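Mitotic checkpoint control protein kinase BUB1 (Drosophila melanogaster, PDB 6JKK) is probably an ATP-binding protein kinase of the mitotic checkpoint, associated with kinetochores, represented here by its kinase domain. Local coordinates at residues N153-L167 / G251-R263. Numbering follows the deposited sequence.
Sequences NMDEYVVMHLSCQML and GLVSVMHVLLFGR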
# COMPACT_ATOMS: atom_id res chain seq x y z
N ASN A 153 -20.31 6.06 -8.90
CA ASN A 153 -19.04 6.04 -8.18
C ASN A 153 -19.24 5.45 -6.80
O ASN A 153 -20.37 5.42 -6.30
CB ASN A 153 -18.46 7.45 -8.06
CG ASN A 153 -17.62 7.85 -9.26
OD1 ASN A 153 -16.89 7.04 -9.82
ND2 ASN A 153 -17.71 9.12 -9.66
N MET A 154 -18.16 4.98 -6.18
CA MET A 154 -18.23 4.56 -4.78
C MET A 154 -18.83 5.68 -3.95
O MET A 154 -18.49 6.86 -4.16
CB MET A 154 -16.85 4.19 -4.25
CG MET A 154 -16.87 3.62 -2.83
SD MET A 154 -15.27 2.97 -2.31
CE MET A 154 -14.83 2.01 -3.76
N ASP A 155 -19.72 5.33 -3.03
CA ASP A 155 -20.41 6.32 -2.21
C ASP A 155 -19.42 7.16 -1.41
O ASP A 155 -18.46 6.62 -0.84
CB ASP A 155 -21.39 5.64 -1.26
CG ASP A 155 -22.14 6.61 -0.39
OD1 ASP A 155 -23.26 7.01 -0.77
OD2 ASP A 155 -21.61 6.98 0.68
N GLU A 156 -19.66 8.47 -1.38
CA GLU A 156 -18.74 9.41 -0.74
C GLU A 156 -18.40 9.02 0.69
O GLU A 156 -17.25 9.11 1.12
CB GLU A 156 -19.34 10.82 -0.77
CG GLU A 156 -18.35 11.90 -0.32
CD GLU A 156 -19.03 13.19 0.06
OE1 GLU A 156 -20.27 13.28 -0.04
OE2 GLU A 156 -18.31 14.13 0.47
N TYR A 157 -19.41 8.58 1.44
CA TYR A 157 -19.20 8.26 2.85
C TYR A 157 -18.44 6.95 3.04
O TYR A 157 -17.64 6.81 3.97
CB TYR A 157 -20.52 8.31 3.62
CG TYR A 157 -20.97 9.74 3.83
CD1 TYR A 157 -21.65 10.44 2.83
CD2 TYR A 157 -20.69 10.41 5.02
CE1 TYR A 157 -22.05 11.75 3.02
CE2 TYR A 157 -21.09 11.71 5.21
CZ TYR A 157 -21.76 12.38 4.21
OH TYR A 157 -22.14 13.68 4.42
N VAL A 158 -18.68 5.99 2.15
CA VAL A 158 -17.84 4.78 2.13
C VAL A 158 -16.39 5.17 1.86
O VAL A 158 -15.46 4.64 2.49
CB VAL A 158 -18.34 3.74 1.10
CG1 VAL A 158 -17.35 2.60 0.99
CG2 VAL A 158 -19.69 3.20 1.52
N VAL A 159 -16.17 6.12 0.95
CA VAL A 159 -14.81 6.58 0.67
C VAL A 159 -14.20 7.27 1.90
O VAL A 159 -13.02 7.06 2.20
CB VAL A 159 -14.73 7.49 -0.58
CG1 VAL A 159 -13.30 7.95 -0.82
CG2 VAL A 159 -15.27 6.76 -1.82
N MET A 160 -14.99 8.06 2.62
CA MET A 160 -14.49 8.68 3.84
C MET A 160 -14.03 7.63 4.84
O MET A 160 -12.99 7.80 5.50
CB MET A 160 -15.57 9.53 4.51
CG MET A 160 -16.07 10.68 3.69
SD MET A 160 -17.19 11.61 4.73
CE MET A 160 -18.08 12.49 3.44
N HIS A 161 -14.80 6.56 4.97
CA HIS A 161 -14.48 5.48 5.91
C HIS A 161 -13.17 4.79 5.53
O HIS A 161 -12.30 4.56 6.39
CB HIS A 161 -15.62 4.46 5.95
CG HIS A 161 -15.62 3.58 7.17
ND1 HIS A 161 -14.66 2.61 7.38
CD2 HIS A 161 -16.47 3.51 8.22
CE1 HIS A 161 -14.92 1.99 8.52
NE2 HIS A 161 -16.01 2.51 9.05
N LEU A 162 -13.04 4.47 4.25
CA LEU A 162 -11.83 3.84 3.73
C LEU A 162 -10.62 4.78 3.81
O LEU A 162 -9.51 4.34 4.08
CB LEU A 162 -12.04 3.38 2.28
CG LEU A 162 -13.03 2.23 2.05
CD1 LEU A 162 -13.16 1.93 0.56
CD2 LEU A 162 -12.58 0.99 2.81
N SER A 163 -10.84 6.07 3.57
CA SER A 163 -9.77 7.06 3.66
C SER A 163 -9.25 7.20 5.09
O SER A 163 -8.04 7.37 5.32
CB SER A 163 -10.26 8.42 3.16
OG SER A 163 -10.59 8.35 1.79
N CYS A 164 -10.16 7.14 6.05
CA CYS A 164 -9.81 7.22 7.46
C CYS A 164 -8.91 6.05 7.82
O CYS A 164 -7.93 6.20 8.56
CB CYS A 164 -11.08 7.20 8.31
SG CYS A 164 -10.82 7.63 10.04
N GLN A 165 -9.25 4.87 7.30
CA GLN A 165 -8.44 3.68 7.54
C GLN A 165 -7.06 3.79 6.90
O GLN A 165 -6.06 3.46 7.53
CB GLN A 165 -9.14 2.44 7.00
CG GLN A 165 -10.42 2.06 7.72
CD GLN A 165 -11.06 0.83 7.12
OE1 GLN A 165 -10.40 -0.19 6.94
NE2 GLN A 165 -12.34 0.92 6.78
N MET A 166 -7.02 4.24 5.65
CA MET A 166 -5.75 4.34 4.93
C MET A 166 -4.83 5.34 5.61
O MET A 166 -3.62 5.14 5.66
CB MET A 166 -5.97 4.75 3.47
CG MET A 166 -6.50 3.65 2.58
SD MET A 166 -6.59 4.15 0.86
CE MET A 166 -7.87 5.42 0.97
N LEU A 167 -5.41 6.42 6.13
CA LEU A 167 -4.63 7.41 6.87
C LEU A 167 -4.03 6.78 8.12
O LEU A 167 -2.88 7.07 8.48
CB LEU A 167 -5.52 8.60 7.26
CG LEU A 167 -5.71 9.66 6.18
CD1 LEU A 167 -6.97 10.46 6.45
CD2 LEU A 167 -4.48 10.55 6.12
N GLY A 251 0.70 9.66 -2.77
CA GLY A 251 0.07 8.41 -3.18
C GLY A 251 -1.29 8.21 -2.54
O GLY A 251 -2.24 7.75 -3.19
N LEU A 252 -1.38 8.58 -1.26
CA LEU A 252 -2.63 8.52 -0.50
C LEU A 252 -3.74 9.31 -1.18
O LEU A 252 -4.85 8.81 -1.35
CB LEU A 252 -2.41 9.08 0.91
CG LEU A 252 -2.59 8.15 2.10
CD1 LEU A 252 -2.56 8.94 3.40
CD2 LEU A 252 -3.88 7.34 2.00
N VAL A 253 -3.44 10.55 -1.55
CA VAL A 253 -4.42 11.39 -2.25
C VAL A 253 -4.84 10.75 -3.56
O VAL A 253 -6.03 10.73 -3.90
CB VAL A 253 -3.88 12.81 -2.52
CG1 VAL A 253 -4.87 13.62 -3.34
CG2 VAL A 253 -3.61 13.52 -1.22
N SER A 254 -3.87 10.20 -4.29
CA SER A 254 -4.17 9.59 -5.58
C SER A 254 -5.18 8.46 -5.40
O SER A 254 -6.07 8.28 -6.23
CB SER A 254 -2.89 9.08 -6.25
OG SER A 254 -2.60 7.75 -5.85
N VAL A 255 -5.06 7.71 -4.30
CA VAL A 255 -6.00 6.62 -4.02
C VAL A 255 -7.39 7.17 -3.66
O VAL A 255 -8.41 6.66 -4.13
CB VAL A 255 -5.50 5.70 -2.90
CG1 VAL A 255 -6.52 4.60 -2.64
CG2 VAL A 255 -4.17 5.08 -3.27
N MET A 256 -7.42 8.19 -2.80
CA MET A 256 -8.69 8.82 -2.44
C MET A 256 -9.38 9.34 -3.69
O MET A 256 -10.60 9.24 -3.82
CB MET A 256 -8.47 9.96 -1.44
CG MET A 256 -7.83 9.56 -0.12
SD MET A 256 -7.65 11.04 0.89
CE MET A 256 -6.82 10.34 2.33
N HIS A 257 -8.59 9.89 -4.61
CA HIS A 257 -9.12 10.45 -5.86
C HIS A 257 -9.78 9.39 -6.74
O HIS A 257 -10.84 9.63 -7.33
CB HIS A 257 -8.00 11.16 -6.63
CG HIS A 257 -8.47 11.96 -7.80
ND1 HIS A 257 -8.80 11.38 -9.01
CD2 HIS A 257 -8.64 13.29 -7.96
CE1 HIS A 257 -9.17 12.32 -9.86
NE2 HIS A 257 -9.09 13.49 -9.25
N VAL A 258 -9.14 8.22 -6.85
CA VAL A 258 -9.69 7.13 -7.66
C VAL A 258 -11.01 6.63 -7.06
O VAL A 258 -11.96 6.34 -7.79
CB VAL A 258 -8.69 5.97 -7.81
CG1 VAL A 258 -9.30 4.82 -8.59
CG2 VAL A 258 -7.44 6.44 -8.51
N LEU A 259 -11.06 6.54 -5.73
CA LEU A 259 -12.24 6.05 -5.04
C LEU A 259 -13.40 7.03 -5.22
O LEU A 259 -14.53 6.62 -5.52
CB LEU A 259 -11.94 5.86 -3.55
CG LEU A 259 -10.85 4.85 -3.18
CD1 LEU A 259 -10.69 4.73 -1.67
CD2 LEU A 259 -11.18 3.50 -3.77
N LEU A 260 -13.13 8.31 -5.02
CA LEU A 260 -14.16 9.35 -5.11
C LEU A 260 -14.70 9.55 -6.52
O LEU A 260 -15.91 9.74 -6.71
CB LEU A 260 -13.60 10.69 -4.61
CG LEU A 260 -13.64 11.04 -3.12
CD1 LEU A 260 -12.99 12.39 -2.87
CD2 LEU A 260 -15.07 11.05 -2.62
N PHE A 261 -13.81 9.51 -7.51
CA PHE A 261 -14.15 9.99 -8.84
C PHE A 261 -14.14 8.92 -9.93
O PHE A 261 -14.64 9.15 -11.03
CB PHE A 261 -13.25 11.17 -9.22
CG PHE A 261 -13.34 12.35 -8.28
CD1 PHE A 261 -14.56 12.97 -8.05
CD2 PHE A 261 -12.21 12.82 -7.63
CE1 PHE A 261 -14.66 14.05 -7.18
CE2 PHE A 261 -12.29 13.90 -6.76
CZ PHE A 261 -13.52 14.51 -6.53
N GLY A 262 -13.58 7.75 -9.63
CA GLY A 262 -13.51 6.69 -10.62
C GLY A 262 -12.45 6.95 -11.68
O GLY A 262 -12.34 6.22 -12.66
N ARG A 263 -11.67 8.01 -11.48
CA ARG A 263 -10.65 8.40 -12.44
C ARG A 263 -9.32 8.62 -11.73
O ARG A 263 -9.29 8.92 -10.54
CB ARG A 263 -11.05 9.69 -13.16
CG ARG A 263 -12.19 9.55 -14.15
CD ARG A 263 -12.44 10.88 -14.83
NE ARG A 263 -12.90 11.89 -13.88
CZ ARG A 263 -14.16 12.28 -13.75
NH1 ARG A 263 -15.10 11.76 -14.53
NH2 ARG A 263 -14.49 13.19 -12.85
O HOH W 1 -15.83 5.42 -7.73
O HOH W 2 -17.82 9.25 -4.94
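V159 and M166 pack against L259 as helix 156-167 runs nearly antiparallel to helix 251-261, their axes 9.4 Å apart at closest approach and 160° between their directions. V159 crosses L259 and L260 obliquely: its CG1, anti to the backbone N (chi1 180°), lies 3.7 Å from L259 CB and also meets L260 CG. M166 is a knob in the hole formed by L252, V255, M256 and L259. Its SD comes to 3.5 Å from V255 CG1, and a bend at chi3 (-66°) brings CE tip to tip with L259 CD1. Further along, L167 crosses L252 at about a right angle, CD2 to CD1 3.7 Å. S163 gives its hydroxyl back to V159 O of its own helix, so OG meets the M256 chain with its proton already used. At the other end two waters join the backbones: one accepts from M154 N and donates to L259 O, the other donates to M154 O and to L260 O (2.6 Å each). N153 lies over the end of helix 251-261, its CG 3.6 Å from L260 O with F261 O also beside it; an alanine here, without the amide, would probably leave the carbonyls of L260 and F261 less covered, just before the chain leaves the helix at G262. Helix 139-150 adds C143 beside M154 and L259. This is the buried helical core of the kinase C-lobe, where the helix preceding the catalytic loop, αE, packs on αF.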